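Local coordinates for protein acetone carboxylase alpha subunit (Xanthobacter autotrophicus Py2, PDB 5M45) that forms the alpha subunit of an acetone carboxylase, a large multi-chain enzyme, and belongs to the hydantoinase B/oxoprolinase family, at residues C518-L523 with N620-G625. Residues are numbered along the deposited sequence; the frame is centred on the assembly and turned at random.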
ATOM      1  N   CYS A 518     -28.816 -15.168 -23.425  1.00 13.55           N
ATOM      2  CA  CYS A 518     -27.450 -15.309 -23.917  1.00 13.94           C
ATOM      3  C   CYS A 518     -26.567 -14.169 -23.395  1.00 13.43           C
ATOM      4  O   CYS A 518     -27.056 -13.070 -23.071  1.00 13.38           O
ATOM      5  CB  CYS A 518     -27.407 -15.355 -25.451  1.00 14.92           C
ATOM      6  SG  CYS A 518     -28.022 -16.911 -26.129  1.00 17.20           S
ATOM      7  N   GLY A 519     -25.268 -14.435 -23.315  1.00 12.90           N
ATOM      8  CA  GLY A 519     -24.291 -13.358 -23.171  1.00 12.48           C
ATOM      9  C   GLY A 519     -23.974 -12.715 -24.538  1.00 12.38           C
ATOM     10  O   GLY A 519     -24.757 -12.784 -25.468  1.00 12.14           O
ATOM     11  N   PHE A 520     -22.814 -12.060 -24.623  1.00 12.20           N
ATOM     12  CA  PHE A 520     -22.287 -11.503 -25.886  1.00 12.38           C
ATOM     13  C   PHE A 520     -20.768 -11.574 -25.852  1.00 12.24           C
ATOM     14  O   PHE A 520     -20.201 -11.997 -24.860  1.00 11.91           O
ATOM     15  CB  PHE A 520     -22.822 -10.077 -26.200  1.00 12.65           C
ATOM     16  CG  PHE A 520     -22.203  -8.952 -25.389  1.00 12.63           C
ATOM     17  CD1 PHE A 520     -22.486  -8.793 -24.036  1.00 12.66           C
ATOM     18  CD2 PHE A 520     -21.369  -8.007 -26.008  1.00 12.83           C
ATOM     19  CE1 PHE A 520     -21.919  -7.730 -23.297  1.00 12.69           C
ATOM     20  CE2 PHE A 520     -20.825  -6.944 -25.289  1.00 12.79           C
ATOM     21  CZ  PHE A 520     -21.087  -6.814 -23.927  1.00 12.76           C
ATOM     22  N   GLU A 521     -20.133 -11.228 -26.964  1.00 12.34           N
ATOM     23  CA  GLU A 521     -18.690 -11.299 -27.090  1.00 12.49           C
ATOM     24  C   GLU A 521     -18.181 -10.149 -27.938  1.00 12.49           C
ATOM     25  O   GLU A 521     -18.897  -9.635 -28.812  1.00 12.42           O
ATOM     26  CB  GLU A 521     -18.229 -12.641 -27.681  1.00 12.88           C
ATOM     27  CG  GLU A 521     -18.757 -12.906 -29.070  1.00 13.45           C
ATOM     28  CD  GLU A 521     -18.619 -14.350 -29.534  1.00 14.11           C
ATOM     29  OE1 GLU A 521     -19.508 -14.853 -30.304  1.00 14.90           O
ATOM     30  OE2 GLU A 521     -17.615 -15.006 -29.157  1.00 14.61           O
ATOM     31  N   SER A 522     -16.943  -9.746 -27.658  1.00 12.24           N
ATOM     32  CA  SER A 522     -16.244  -8.758 -28.481  1.00 12.32           C
ATOM     33  C   SER A 522     -14.823  -9.248 -28.787  1.00 12.53           C
ATOM     34  O   SER A 522     -14.158  -9.787 -27.901  1.00 12.33           O
ATOM     35  CB  SER A 522     -16.207  -7.378 -27.784  1.00 12.16           C
ATOM     36  OG  SER A 522     -15.533  -7.378 -26.517  1.00 11.74           O
ATOM     37  N   LEU A 523     -14.371  -9.060 -30.045  1.00 12.81           N
ATOM     38  CA  LEU A 523     -13.000  -9.349 -30.426  1.00 13.13           C
ATOM     39  C   LEU A 523     -12.248  -8.029 -30.436  1.00 13.07           C
ATOM     40  O   LEU A 523     -12.647  -7.092 -31.150  1.00 12.99           O
ATOM     41  CB  LEU A 523     -12.920  -9.978 -31.836  1.00 13.48           C
ATOM     42  CG  LEU A 523     -11.527 -10.361 -32.361  1.00 13.73           C
ATOM     43  CD1 LEU A 523     -10.834 -11.292 -31.418  1.00 13.70           C
ATOM     44  CD2 LEU A 523     -11.557 -10.988 -33.747  1.00 14.08           C
ATOM     45  N   ASN A 620     -13.111 -11.115 -25.537  1.00 12.49           N
ATOM     46  CA  ASN A 620     -13.908 -10.844 -24.325  1.00 12.21           C
ATOM     47  C   ASN A 620     -15.283 -11.519 -24.411  1.00 12.28           C
ATOM     48  O   ASN A 620     -16.113 -11.158 -25.259  1.00 12.57           O
ATOM     49  CB  ASN A 620     -14.097  -9.321 -24.112  1.00 12.22           C
ATOM     50  CG  ASN A 620     -14.290  -8.949 -22.642  1.00 12.00           C
ATOM     51  OD1 ASN A 620     -13.797  -9.627 -21.767  1.00 12.12           O
ATOM     52  ND2 ASN A 620     -15.018  -7.861 -22.378  1.00 11.97           N
ATOM     53  N   TYR A 621     -15.527 -12.509 -23.556  1.00 12.18           N
ATOM     54  CA  TYR A 621     -16.752 -13.346 -23.597  1.00 12.20           C
ATOM     55  C   TYR A 621     -17.543 -13.127 -22.299  1.00 12.09           C
ATOM     56  O   TYR A 621     -17.061 -13.457 -21.192  1.00 11.84           O
ATOM     57  CB  TYR A 621     -16.338 -14.840 -23.830  1.00 12.26           C
ATOM     58  CG  TYR A 621     -17.321 -15.964 -23.432  1.00 12.29           C
ATOM     59  CD1 TYR A 621     -18.713 -15.781 -23.388  1.00 12.35           C
ATOM     60  CD2 TYR A 621     -16.829 -17.249 -23.145  1.00 12.42           C
ATOM     61  CE1 TYR A 621     -19.580 -16.824 -23.011  1.00 12.39           C
ATOM     62  CE2 TYR A 621     -17.698 -18.302 -22.785  1.00 12.56           C
ATOM     63  CZ  TYR A 621     -19.059 -18.071 -22.701  1.00 12.58           C
ATOM     64  OH  TYR A 621     -19.887 -19.104 -22.313  1.00 13.39           O
ATOM     65  N   MET A 622     -18.754 -12.583 -22.442  1.00 12.26           N
ATOM     66  CA  MET A 622     -19.681 -12.371 -21.312  1.00 12.35           C
ATOM     67  C   MET A 622     -20.683 -13.522 -21.183  1.00 12.31           C
ATOM     68  O   MET A 622     -21.265 -13.966 -22.182  1.00 12.33           O
ATOM     69  CB  MET A 622     -20.447 -11.040 -21.469  1.00 12.57           C
ATOM     70  CG  MET A 622     -19.699  -9.816 -20.956  1.00 12.57           C
ATOM     71  SD  MET A 622     -18.017  -9.508 -21.570  1.00 13.03           S
ATOM     72  CE  MET A 622     -18.347  -9.227 -23.304  1.00 13.19           C
ATOM     73  N   ARG A 623     -20.908 -13.980 -19.957  1.00 12.17           N
ATOM     74  CA  ARG A 623     -21.714 -15.203 -19.743  1.00 12.08           C
ATOM     75  C   ARG A 623     -23.235 -15.028 -19.870  1.00 11.99           C
ATOM     76  O   ARG A 623     -23.788 -13.937 -19.670  1.00 11.98           O
ATOM     77  CB  ARG A 623     -21.443 -15.794 -18.345  1.00 12.14           C
ATOM     78  CG  ARG A 623     -19.985 -15.922 -17.884  1.00 12.11           C
ATOM     79  CD  ARG A 623     -19.102 -16.734 -18.822  1.00 12.35           C
ATOM     80  NE  ARG A 623     -17.771 -16.949 -18.206  1.00 12.31           N
ATOM     81  CZ  ARG A 623     -16.597 -16.509 -18.659  1.00 12.27           C
ATOM     82  NH1 ARG A 623     -16.464 -15.817 -19.787  1.00 12.59           N
ATOM     83  NH2 ARG A 623     -15.500 -16.807 -17.973  1.00 12.38           N
ATOM     84  N   GLY A 624     -23.888 -16.137 -20.178  1.00 11.85           N
ATOM     85  CA  GLY A 624     -25.333 -16.244 -20.174  1.00 11.75           C
ATOM     86  C   GLY A 624     -25.890 -16.601 -18.799  1.00 11.51           C
ATOM     87  O   GLY A 624     -25.146 -16.818 -17.826  1.00 11.41           O
ATOM     88  N   GLY A 625     -27.220 -16.617 -18.737  1.00 11.53           N
ATOM     89  CA  GLY A 625     -27.987 -16.999 -17.545  1.00 11.38           C
ATOM     90  C   GLY A 625     -28.679 -18.373 -17.685  1.00 11.39           C
ATOM     91  O   GLY A 625     -28.789 -18.882 -18.795  1.00 11.29           O
TER
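Three backbone hydrogen bonds tie Ser522 and Phe520 to Asn620 and Met622, a compact example of how two antiparallel strands stay joined at the end of a sheet where both chains pass into loop. Ser522 and Asn620 form a hydrogen-bonded pair, each N reaching the other's O at 2.9 Å; beyond them, Met622 N gives a further bond to Phe520 O, also 2.9 Å long. Between these lies the non-hydrogen-bonded pair Glu521 and Tyr621. Weaker CA-H...O contacts supplement the ladder: Glu521 CA lies 3.2 Å from Asn620 O, and Gly519 CA meets Met622 O at the same distance. With no side chain at Gly519, the Met622 carbonyl can come this close.

The two strands, 520-526 and 617-621, are neighbours in a five-stranded antiparallel sheet, some ninety residues apart in sequence, and the contact is buried in the assembly, with Phe520 and Tyr621 each also packing on a chain of another protein.

Apolar packing centres on Phe520 and Met622. The Met622 chain, bent at chi2 (53°) and chi3 (64°), curls its CE over one face of the Phe520 ring, 3.8 Å from the centroid, in a CH-pi contact; SD stands obliquely farther out, making this a Met-aromatic pair. Met622 CG touches Phe520 CE1 at 3.8 Å.

Polar side chains divide between the faces. On one, Ser522 OG touches Asn620 CB at 3.4 Å, and both OG and Asn620 ND2 hydrogen-bond to Glu457 OE1, linking the pair through a shared acceptor, while Asn620 OD1 bonds to Asn437 ND2. On the other, Lys505 forms a salt bridge with Glu521 and a cation-pi contact with Tyr621.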